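PDB 5MUA: ricin B-related lectin from Polyporus squamosus, which binds galactose through a ricin-type beta-trefoil lectin domain and carries a calcium-binding, papain-like cysteine protease domain that takes up the inhibitor E-64. Local coordinates for residues Leu48-Pro53 and Phe227-Phe232; Ile8-Ser13 and Thr145-Ser150; Ala233-Leu238 and Tyr250-Glu255. All blocks are in the same frame, centred on the assembly; numbering follows the deposited sequence. Where two conformers were deposited one is given.

Contact 1: residues Leu48-Pro53 and Phe227-Phe232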
loop_
_atom_site.group_PDB
_atom_site.type_symbol
_atom_site.label_atom_id
_atom_site.label_comp_id
_atom_site.label_asym_id
_atom_site.label_seq_id
_atom_site.Cartn_x
_atom_site.Cartn_y
_atom_site.Cartn_z
ATOM N N LEU B 48 -20.025 16.030 -1.910
ATOM C CA LEU B 48 -19.221 16.177 -0.712
ATOM C C LEU B 48 -18.601 17.539 -0.659
ATOM O O LEU B 48 -17.938 17.943 -1.596
ATOM C CB LEU B 48 -18.126 15.124 -0.678
ATOM C CG LEU B 48 -18.675 13.685 -0.669
ATOM C CD1 LEU B 48 -17.558 12.681 -1.012
ATOM C CD2 LEU B 48 -19.320 13.345 0.693
ATOM N N TRP B 49 -18.739 18.206 0.490
ATOM C CA TRP B 49 -18.222 19.564 0.641
ATOM C C TRP B 49 -17.212 19.680 1.763
ATOM O O TRP B 49 -17.491 19.336 2.941
ATOM C CB TRP B 49 -19.367 20.552 0.879
ATOM C CG TRP B 49 -20.314 20.552 -0.278
ATOM C CD1 TRP B 49 -21.453 19.795 -0.390
ATOM C CD2 TRP B 49 -20.191 21.245 -1.557
ATOM N NE1 TRP B 49 -22.042 20.019 -1.580
ATOM C CE2 TRP B 49 -21.314 20.900 -2.319
ATOM C CE3 TRP B 49 -19.278 22.162 -2.085
ATOM C CZ2 TRP B 49 -21.547 21.413 -3.620
ATOM C CZ3 TRP B 49 -19.497 22.694 -3.378
ATOM C CH2 TRP B 49 -20.635 22.308 -4.131
ATOM N N LEU B 50 -16.023 20.162 1.397
ATOM C CA LEU B 50 -14.913 20.350 2.311
ATOM C C LEU B 50 -14.918 21.807 2.714
ATOM O O LEU B 50 -14.750 22.666 1.899
ATOM C CB LEU B 50 -13.553 19.993 1.646
ATOM C CG LEU B 50 -12.295 20.361 2.452
ATOM C CD1 LEU B 50 -12.214 19.680 3.839
ATOM C CD2 LEU B 50 -11.042 19.968 1.713
ATOM N N ILE B 51 -15.171 22.027 3.997
ATOM C CA ILE B 51 -15.461 23.339 4.563
ATOM C C ILE B 51 -14.295 23.682 5.441
ATOM O O ILE B 51 -13.996 22.950 6.407
ATOM C CB ILE B 51 -16.795 23.301 5.310
ATOM C CG1 ILE B 51 -17.880 22.991 4.312
ATOM C CG2 ILE B 51 -17.048 24.683 5.933
ATOM C CD1 ILE B 51 -19.288 23.026 4.894
ATOM N N GLU B 52 -13.575 24.719 5.061
ATOM C CA GLU B 52 -12.305 25.075 5.678
ATOM C C GLU B 52 -12.313 26.505 6.245
ATOM O O GLU B 52 -12.630 27.426 5.561
ATOM C CB GLU B 52 -11.112 24.864 4.754
ATOM C CG GLU B 52 -10.936 23.420 4.316
ATOM C CD GLU B 52 -9.961 23.227 3.165
ATOM O OE1 GLU B 52 -10.286 23.657 2.047
ATOM O OE2 GLU B 52 -8.845 22.702 3.405
ATOM N N PRO B 53 -11.880 26.647 7.496
ATOM C CA PRO B 53 -11.873 27.969 8.130
ATOM C C PRO B 53 -10.893 28.875 7.451
ATOM O O PRO B 53 -9.819 28.397 7.046
ATOM C CB PRO B 53 -11.477 27.665 9.588
ATOM C CG PRO B 53 -10.695 26.400 9.522
ATOM C CD PRO B 53 -11.354 25.603 8.391
ATOM N N PHE B 227 -10.536 12.746 -6.062
ATOM C CA PHE B 227 -10.766 14.024 -5.381
ATOM C C PHE B 227 -9.749 15.057 -5.809
ATOM O O PHE B 227 -8.546 14.857 -5.638
ATOM C CB PHE B 227 -10.775 13.870 -3.889
ATOM C CG PHE B 227 -11.870 12.955 -3.404
ATOM C CD1 PHE B 227 -13.160 13.392 -3.317
ATOM C CD2 PHE B 227 -11.622 11.669 -3.037
ATOM C CE1 PHE B 227 -14.158 12.559 -2.852
ATOM C CE2 PHE B 227 -12.632 10.807 -2.593
ATOM C CZ PHE B 227 -13.895 11.267 -2.520
ATOM N N LYS B 228 -10.228 16.124 -6.417
ATOM C CA LYS B 228 -9.333 17.221 -6.873
ATOM C C LYS B 228 -8.995 18.204 -5.778
ATOM O O LYS B 228 -8.007 18.956 -5.843
ATOM C CB LYS B 228 -9.862 17.884 -8.132
ATOM C CG LYS B 228 -9.916 16.929 -9.338
ATOM C CD LYS B 228 -10.855 17.370 -10.464
ATOM C CE LYS B 228 -10.560 18.782 -11.019
ATOM N NZ LYS B 228 -9.426 18.881 -11.988
ATOM N N ALA B 229 -9.790 18.215 -4.720
ATOM C CA ALA B 229 -9.428 19.026 -3.518
ATOM C C ALA B 229 -8.274 18.347 -2.801
ATOM O O ALA B 229 -8.080 17.147 -2.953
ATOM C CB ALA B 229 -10.656 19.121 -2.583
ATOM N N ASN B 230 -7.491 19.110 -2.085
ATOM C CA ASN B 230 -6.544 18.583 -1.133
ATOM C C ASN B 230 -6.996 18.836 0.327
ATOM O O ASN B 230 -8.141 19.284 0.551
ATOM C CB ASN B 230 -5.214 19.237 -1.476
ATOM C CG ASN B 230 -5.186 20.653 -1.118
ATOM O OD1 ASN B 230 -6.193 21.206 -0.637
ATOM N ND2 ASN B 230 -3.994 21.290 -1.257
ATOM N N GLY B 231 -6.150 18.515 1.297
ATOM C CA GLY B 231 -6.387 18.880 2.657
ATOM C C GLY B 231 -7.204 17.912 3.474
ATOM O O GLY B 231 -7.634 18.251 4.571
ATOM N N PHE B 232 -7.373 16.687 2.963
ATOM C CA PHE B 232 -7.926 15.584 3.749
ATOM C C PHE B 232 -7.412 14.266 3.132
ATOM O O PHE B 232 -6.877 14.252 2.004
ATOM C CB PHE B 232 -9.457 15.547 3.673
ATOM C CG PHE B 232 -10.001 15.215 2.310
ATOM C CD1 PHE B 232 -9.995 16.149 1.249
ATOM C CD2 PHE B 232 -10.610 14.004 2.070
ATOM C CE1 PHE B 232 -10.518 15.797 -0.014
ATOM C CE2 PHE B 232 -11.146 13.700 0.818
ATOM C CZ PHE B 232 -11.085 14.586 -0.221
HETATM O O HOH W 1 -8.707 20.609 5.141
HETATM O O HOH W 2 -8.885 22.027 0.279
HETATM O O HOH W 3 -6.507 22.387 2.047
#

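Contact 2: residues Ile8-Ser13 and Thr145-Ser150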
loop_
_atom_site.group_PDB
_atom_site.type_symbol
_atom_site.label_atom_id
_atom_site.label_comp_id
_atom_site.label_asym_id
_atom_site.label_seq_id
_atom_site.Cartn_x
_atom_site.Cartn_y
_atom_site.Cartn_z
ATOM N N ILE B 8 -15.848 17.699 6.472
ATOM C CA ILE B 8 -16.467 17.351 5.171
ATOM C C ILE B 8 -17.890 16.998 5.498
ATOM O O ILE B 8 -18.167 16.281 6.512
ATOM C CB ILE B 8 -15.762 16.146 4.485
ATOM C CG1 ILE B 8 -14.297 16.574 4.204
ATOM C CG2 ILE B 8 -16.486 15.744 3.238
ATOM C CD1 ILE B 8 -13.353 15.431 3.852
ATOM N N TYR B 9 -18.811 17.528 4.690
ATOM C CA TYR B 9 -20.223 17.464 4.980
ATOM C C TYR B 9 -21.085 17.231 3.771
ATOM O O TYR B 9 -20.717 17.598 2.646
ATOM C CB TYR B 9 -20.664 18.791 5.541
ATOM C CG TYR B 9 -20.017 19.219 6.781
ATOM C CD1 TYR B 9 -18.847 19.979 6.771
ATOM C CD2 TYR B 9 -20.621 18.950 7.996
ATOM C CE1 TYR B 9 -18.291 20.388 7.935
ATOM C CE2 TYR B 9 -20.098 19.400 9.197
ATOM C CZ TYR B 9 -18.914 20.150 9.175
ATOM O OH TYR B 9 -18.384 20.588 10.366
ATOM N N TYR B 10 -22.250 16.622 3.975
ATOM C CA TYR B 10 -23.383 16.830 3.052
ATOM C C TYR B 10 -24.065 18.096 3.517
ATOM O O TYR B 10 -24.124 18.379 4.754
ATOM C CB TYR B 10 -24.425 15.709 3.175
ATOM C CG TYR B 10 -24.012 14.318 2.739
ATOM C CD1 TYR B 10 -23.446 14.079 1.501
ATOM C CD2 TYR B 10 -24.362 13.208 3.550
ATOM C CE1 TYR B 10 -23.116 12.774 1.107
ATOM C CE2 TYR B 10 -24.071 11.890 3.157
ATOM C CZ TYR B 10 -23.430 11.683 1.954
ATOM O OH TYR B 10 -23.135 10.380 1.520
ATOM N N ILE B 11 -24.505 18.892 2.570
ATOM C CA ILE B 11 -25.268 20.118 2.888
ATOM C C ILE B 11 -26.656 19.848 2.306
ATOM O O ILE B 11 -26.843 19.841 1.091
ATOM C CB ILE B 11 -24.634 21.355 2.232
ATOM C CG1 ILE B 11 -23.141 21.517 2.619
ATOM C CG2 ILE B 11 -25.428 22.621 2.601
ATOM C CD1 ILE B 11 -22.432 22.666 1.917
ATOM N N ALA B 12 -27.641 19.597 3.170
ATOM C CA ALA B 12 -28.979 19.241 2.703
ATOM C C ALA B 12 -29.935 20.396 2.948
ATOM O O ALA B 12 -29.809 21.093 3.953
ATOM C CB ALA B 12 -29.525 18.022 3.468
ATOM N N SER B 13 -30.895 20.499 2.071
ATOM C CA SER B 13 -31.993 21.531 2.259
ATOM C C SER B 13 -32.873 21.153 3.425
ATOM O O SER B 13 -33.295 20.032 3.510
ATOM C CB SER B 13 -32.867 21.611 1.024
ATOM O OG SER B 13 -33.913 22.564 1.205
ATOM N N THR B 145 -29.155 21.789 6.535
ATOM C CA THR B 145 -28.557 20.939 7.542
ATOM C C THR B 145 -27.218 20.442 7.074
ATOM O O THR B 145 -26.985 20.398 5.916
ATOM C CB THR B 145 -29.460 19.777 7.943
ATOM O OG1 THR B 145 -29.689 18.925 6.852
ATOM C CG2 THR B 145 -30.811 20.316 8.424
ATOM N N PHE B 146 -26.334 20.212 8.021
ATOM C CA PHE B 146 -24.982 19.706 7.719
ATOM C C PHE B 146 -24.787 18.349 8.409
ATOM O O PHE B 146 -25.005 18.258 9.616
ATOM C CB PHE B 146 -23.997 20.680 8.319
ATOM C CG PHE B 146 -23.886 21.926 7.536
ATOM C CD1 PHE B 146 -24.792 22.972 7.748
ATOM C CD2 PHE B 146 -22.911 22.091 6.595
ATOM C CE1 PHE B 146 -24.644 24.159 7.053
ATOM C CE2 PHE B 146 -22.781 23.282 5.884
ATOM C CZ PHE B 146 -23.674 24.303 6.087
ATOM N N GLN B 147 -24.422 17.315 7.639
ATOM C CA GLN B 147 -24.093 16.039 8.223
ATOM C C GLN B 147 -22.589 15.850 8.096
ATOM O O GLN B 147 -22.108 15.841 7.003
ATOM C CB GLN B 147 -24.846 14.936 7.489
ATOM C CG GLN B 147 -24.359 13.595 8.006
ATOM C CD GLN B 147 -25.010 12.398 7.397
ATOM O OE1 GLN B 147 -25.991 12.485 6.686
ATOM N NE2 GLN B 147 -24.419 11.259 7.651
ATOM N N LYS B 148 -21.887 15.714 9.212
ATOM C CA LYS B 148 -20.421 15.589 9.198
ATOM C C LYS B 148 -20.069 14.199 8.756
ATOM O O LYS B 148 -20.640 13.240 9.228
ATOM C CB LYS B 148 -19.829 15.823 10.570
ATOM C CG LYS B 148 -18.309 15.997 10.498
ATOM C CD LYS B 148 -17.716 16.404 11.840
ATOM C CE LYS B 148 -17.878 15.283 12.891
ATOM N NZ LYS B 148 -17.256 15.708 14.175
ATOM N N LEU B 149 -19.153 14.108 7.813
ATOM C CA LEU B 149 -18.705 12.841 7.244
ATOM C C LEU B 149 -17.237 12.621 7.521
ATOM O O LEU B 149 -16.658 11.642 7.007
ATOM C CB LEU B 149 -18.956 12.884 5.748
ATOM C CG LEU B 149 -20.402 13.224 5.396
ATOM C CD1 LEU B 149 -20.526 13.327 3.914
ATOM C CD2 LEU B 149 -21.409 12.189 5.888
ATOM N N SER B 150 -16.579 13.534 8.221
ATOM C CA SER B 150 -15.137 13.489 8.503
ATOM C C SER B 150 -14.846 13.294 9.990
ATOM O O SER B 150 -15.718 13.497 10.837
ATOM C CB SER B 150 -14.447 14.810 8.080
ATOM O OG SER B 150 -15.124 15.912 8.617
#

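Contact 3: residues Ala233-Leu238 and Tyr250-Glu255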
loop_
_atom_site.group_PDB
_atom_site.type_symbol
_atom_site.label_atom_id
_atom_site.label_comp_id
_atom_site.label_asym_id
_atom_site.label_seq_id
_atom_site.Cartn_x
_atom_site.Cartn_y
_atom_site.Cartn_z
ATOM N N ALA B 233 -7.642 13.183 3.887
ATOM C CA ALA B 233 -7.283 11.849 3.454
ATOM C C ALA B 233 -8.462 10.974 3.630
ATOM O O ALA B 233 -9.453 11.354 4.246
ATOM C CB ALA B 233 -6.112 11.318 4.294
ATOM N N LEU B 234 -8.364 9.789 3.057
ATOM C CA LEU B 234 -9.379 8.756 3.227
ATOM C C LEU B 234 -8.974 7.803 4.330
ATOM O O LEU B 234 -7.835 7.272 4.324
ATOM C CB LEU B 234 -9.568 7.981 1.909
ATOM C CG LEU B 234 -9.945 8.751 0.628
ATOM C CD1 LEU B 234 -10.249 7.794 -0.486
ATOM C CD2 LEU B 234 -11.082 9.750 0.783
ATOM N N LEU B 235 -9.868 7.550 5.283
ATOM C CA LEU B 235 -9.581 6.604 6.362
ATOM C C LEU B 235 -9.559 5.183 5.866
ATOM O O LEU B 235 -10.537 4.705 5.370
ATOM C CB LEU B 235 -10.602 6.697 7.510
ATOM C CG LEU B 235 -10.307 5.758 8.707
ATOM C CD1 LEU B 235 -8.919 5.959 9.315
ATOM C CD2 LEU B 235 -11.383 5.876 9.740
ATOM N N CYS B 236 -8.384 4.538 5.957
ATOM C CA CYS B 236 -8.319 3.114 5.675
ATOM C C CYS B 236 -7.230 2.583 6.594
ATOM O O CYS B 236 -6.069 2.765 6.337
ATOM C CB CYS B 236 -7.955 2.831 4.216
ATOM S SG CYS B 236 -7.870 1.051 3.869
ATOM N N GLY B 237 -7.630 1.943 7.650
ATOM C CA GLY B 237 -6.679 1.386 8.620
ATOM C C GLY B 237 -6.043 0.074 8.196
ATOM O O GLY B 237 -6.654 -0.728 7.463
ATOM N N LEU B 238 -4.826 -0.091 8.661
ATOM C CA LEU B 238 -4.078 -1.370 8.632
ATOM C C LEU B 238 -3.921 -1.841 10.072
ATOM O O LEU B 238 -3.610 -1.010 10.960
ATOM C CB LEU B 238 -2.715 -1.198 7.983
ATOM C CG LEU B 238 -1.768 -2.409 7.970
ATOM C CD1 LEU B 238 -2.414 -3.545 7.187
ATOM C CD2 LEU B 238 -0.509 -2.020 7.257
ATOM N N TYR B 250 -5.184 -7.239 8.483
ATOM C CA TYR B 250 -6.542 -6.913 8.000
ATOM C C TYR B 250 -6.691 -5.415 8.070
ATOM O O TYR B 250 -5.754 -4.673 8.502
ATOM C CB TYR B 250 -7.668 -7.619 8.856
ATOM C CG TYR B 250 -7.409 -7.579 10.339
ATOM C CD1 TYR B 250 -6.466 -8.437 10.934
ATOM C CD2 TYR B 250 -8.041 -6.669 11.163
ATOM C CE1 TYR B 250 -6.163 -8.374 12.292
ATOM C CE2 TYR B 250 -7.750 -6.585 12.538
ATOM C CZ TYR B 250 -6.833 -7.447 13.114
ATOM O OH TYR B 250 -6.549 -7.368 14.451
ATOM N N ASN B 251 -7.801 -4.951 7.551
ATOM C CA ASN B 251 -8.042 -3.509 7.488
ATOM C C ASN B 251 -9.188 -3.108 8.448
ATOM O O ASN B 251 -9.895 -3.946 8.995
ATOM C CB ASN B 251 -8.375 -3.101 6.059
ATOM C CG ASN B 251 -7.228 -3.383 5.086
ATOM O OD1 ASN B 251 -7.283 -4.303 4.275
ATOM N ND2 ASN B 251 -6.201 -2.579 5.175
ATOM N N TRP B 252 -9.372 -1.798 8.621
ATOM C CA TRP B 252 -10.352 -1.312 9.547
ATOM C C TRP B 252 -10.769 0.108 9.209
ATOM O O TRP B 252 -10.020 0.867 8.559
ATOM C CB TRP B 252 -9.900 -1.370 10.961
ATOM C CG TRP B 252 -8.674 -0.522 11.301
ATOM C CD1 TRP B 252 -7.358 -0.919 11.216
ATOM C CD2 TRP B 252 -8.655 0.809 11.830
ATOM N NE1 TRP B 252 -6.528 0.123 11.641
ATOM C CE2 TRP B 252 -7.311 1.167 12.055
ATOM C CE3 TRP B 252 -9.659 1.749 12.126
ATOM C CZ2 TRP B 252 -6.946 2.422 12.487
ATOM C CZ3 TRP B 252 -9.284 2.974 12.613
ATOM C CH2 TRP B 252 -7.951 3.297 12.808
ATOM N N PHE B 253 -11.939 0.448 9.722
ATOM C CA PHE B 253 -12.617 1.663 9.379
ATOM C C PHE B 253 -13.470 2.104 10.571
ATOM O O PHE B 253 -13.685 1.342 11.563
ATOM C CB PHE B 253 -13.581 1.387 8.198
ATOM C CG PHE B 253 -12.891 0.979 6.922
ATOM C CD1 PHE B 253 -12.304 1.939 6.099
ATOM C CD2 PHE B 253 -12.839 -0.323 6.542
ATOM C CE1 PHE B 253 -11.583 1.566 4.956
ATOM C CE2 PHE B 253 -12.173 -0.712 5.378
ATOM C CZ PHE B 253 -11.556 0.237 4.583
ATOM N N VAL B 254 -14.012 3.310 10.439
ATOM C CA VAL B 254 -15.109 3.723 11.334
ATOM C C VAL B 254 -16.306 3.900 10.487
ATOM O O VAL B 254 -16.231 4.044 9.285
ATOM C CB VAL B 254 -14.802 4.945 12.245
ATOM C CG1 VAL B 254 -13.544 4.737 13.050
ATOM C CG2 VAL B 254 -14.652 6.228 11.477
ATOM N N GLU B 255 -17.466 3.843 11.136
ATOM C CA GLU B 255 -18.738 3.776 10.453
ATOM C C GLU B 255 -19.288 5.189 10.345
ATOM O O GLU B 255 -19.263 5.933 11.302
ATOM C CB GLU B 255 -19.746 2.943 11.306
ATOM C CG GLU B 255 -19.498 1.433 11.331
ATOM C CD GLU B 255 -19.800 0.820 9.994
ATOM O OE1 GLU B 255 -20.729 1.269 9.301
ATOM O OE2 GLU B 255 -19.151 -0.129 9.638
#

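Contact 1: residues Leu48-Pro53 and Phe227-Phe232
The ricin-type beta-trefoil lectin domain meets the papain-like domain here: strand 49-53 of the trefoil lies against the loop that leaves helix 208-226 and runs into strand 233-243. No direct hydrogen bond crosses; the two sides are joined by apolar packing and by waters. The packing rests on Leu-48 and Leu-50, two residues apart, which both face the loop. Leu-50 buries more than any other residue of the pair. Its CG is anti to the backbone N (chi1 171°), and this carries CD2 into the bend of the loop, where it lies 4.0 Å from Phe-232 CD1, crossing the ring obliquely, and 4.4 Å from Ala-229 CB. The same methyl carbon reaches the loop backbone, with Leu-50 CD2 only 3.2 Å from Asn-230 O. Further along, Leu-48 CD1 comes up to the edge of the Phe-227 ring, 3.9 Å from CE1. Phe-232 holds its ring in the crowded position between backbone N and carbonyl carbon, and Leu-178 and Leu-180 of strand 178-180 pack on it. The second subunit also reaches this loop: its Arg-202 donates to Phe-227 O and its Ile-205 packs on Phe-232. Polar links gather at Glu-52, which is partly exposed and whose carboxylate is connected to the loop by three waters. One water donates to Glu-52 OE1 and appears also to serve Asn-230 O; another, likewise with more acceptors in reach than protons, probably links OE2 to Asn-230 OD1. Gly-231 has a positive phi (88°), a backbone shape that suits glycine, and a CB there would come tight against the carboxylate. The third water donates to both Glu-52 OE2 and Gly-231 O, each at 2.7 Å.

Contact 2: residues Ile8-Ser13 and Thr145-Ser150
Tyr-10, at the centre of strand 8-13, gives up the most surface to strand 145-148 and the residues after it. Its ring lies over Leu-149, whose CD1 points almost straight at the ring centre in a CH-pi contact, 3.6 Å from the centroid and 1° off the normal. Leu-149 CD2 extends the contact to Tyr-10 CE2. At the edge of the same ring, Gln-147 runs alongside with an extended chain and sets OE1 in the ring plane, 3.6 Å from Tyr-10 CD2; the Tyr-10 hydroxyl is bonded beyond the pair, to Asp-43 and Arg-256. Leu-149 also fastens the backbone, its N giving a short bond of 2.7 Å to Ile-8 O. The strands are antiparallel neighbours that bring the first and last parts of the beta-trefoil together: Tyr-10 with Gln-147 and Ala-12 with Thr-145 are hydrogen-bonded pairs, each bonded in both directions, while Tyr-9 with Lys-148 and Ile-11 with Phe-146 are the non-hydrogen-bonded pairs between and beside them. On the face carrying this second set, Tyr-9 and Phe-146 form a T-shaped pair, the Phe-146 edge turned to the Tyr-9 face with planes at 86°. Phe-146 CE2 lies 3.7 Å from Ile-11 CG1, the two side chains pointing the same way, and Phe-3 packs on both aromatic rings. Tyr-9 OH is held by Gly-5 and Gln-4. Past the end of the regular pairing, a side chain replaces a carbonyl: Ser-150 OG, in the crowded position between N and carbonyl carbon (chi1 51°), accepts from Ile-8 N at 2.9 Å.

Contact 3: residues Ala233-Leu238 and Tyr250-Glu255
Gly-237 O is gripped by two N-H donors from strand 250-255. Asn-251 ND2 lies 3.0 Å from Gly-237 O, on a lone pair in the carbonyl plane and nearly straight at 162°, with the oxygen also lying in the amide plane of Asn-251. Trp-252 N, 3.1 Å from Gly-237 O, comes from above that plane in a more bent bond. Asn-251 is placed for this by its CG, anti to the carbonyl carbon, and its ND2 also reaches Ala-212 O of helix 208-226. In return, Gly-237 N gives a 2.8 Å bond to Trp-252 O. With CG in the crowded position between N and carbonyl carbon (chi1 62°), the Trp-252 indole folds back over Gly-237, whose CA sits over the five-membered ring, 3.4 Å from its centroid. A CB at Gly-237 would collide with the indole. In the ring plane, Trp-252 NE1 makes a weak bond to Leu-238 O. Beyond the glycine, Cys-236 SG lies obliquely beside the Phe-253 ring, 3.8 Å from CZ, and the Leu-235 and Val-254 side chains cross at about a right angle, CD2 touching CG2. Leu-235 O, at the edge of the Phe-253 ring, and Val-254 N are buried with no polar partner. Such paired antiparallel strands form a beta hairpin, here 233-243 with 246-255 in the papain-like domain, whose turn end carries residues of the E-64 pocket, Phe-240 and Ala-247 to Ala-249.

In the fold
All three contacts are largely buried, but they occupy different places. Contact 2 lies within the lectin trefoil, contact 3 within the papain-like domain, and contact 1 spans the two, the least extensive, and the one whose polar links run through waters. Contacts 2 and 3 rest on antiparallel backbone pairing, whereas contact 1 has no direct hydrogen bond and relies on leucines, aromatic rings and waters. Strands 7-13 and 49-53 are neighbours, so contacts 1 and 2 share a sheet and touch: Trp-49 O probably accepts from Tyr-9 N, and Ile-8 packs on Phe-232. Contact 1 passes directly into contact 3 along the chain, at Phe-232 and Ala-233; contacts 2 and 3 do not touch.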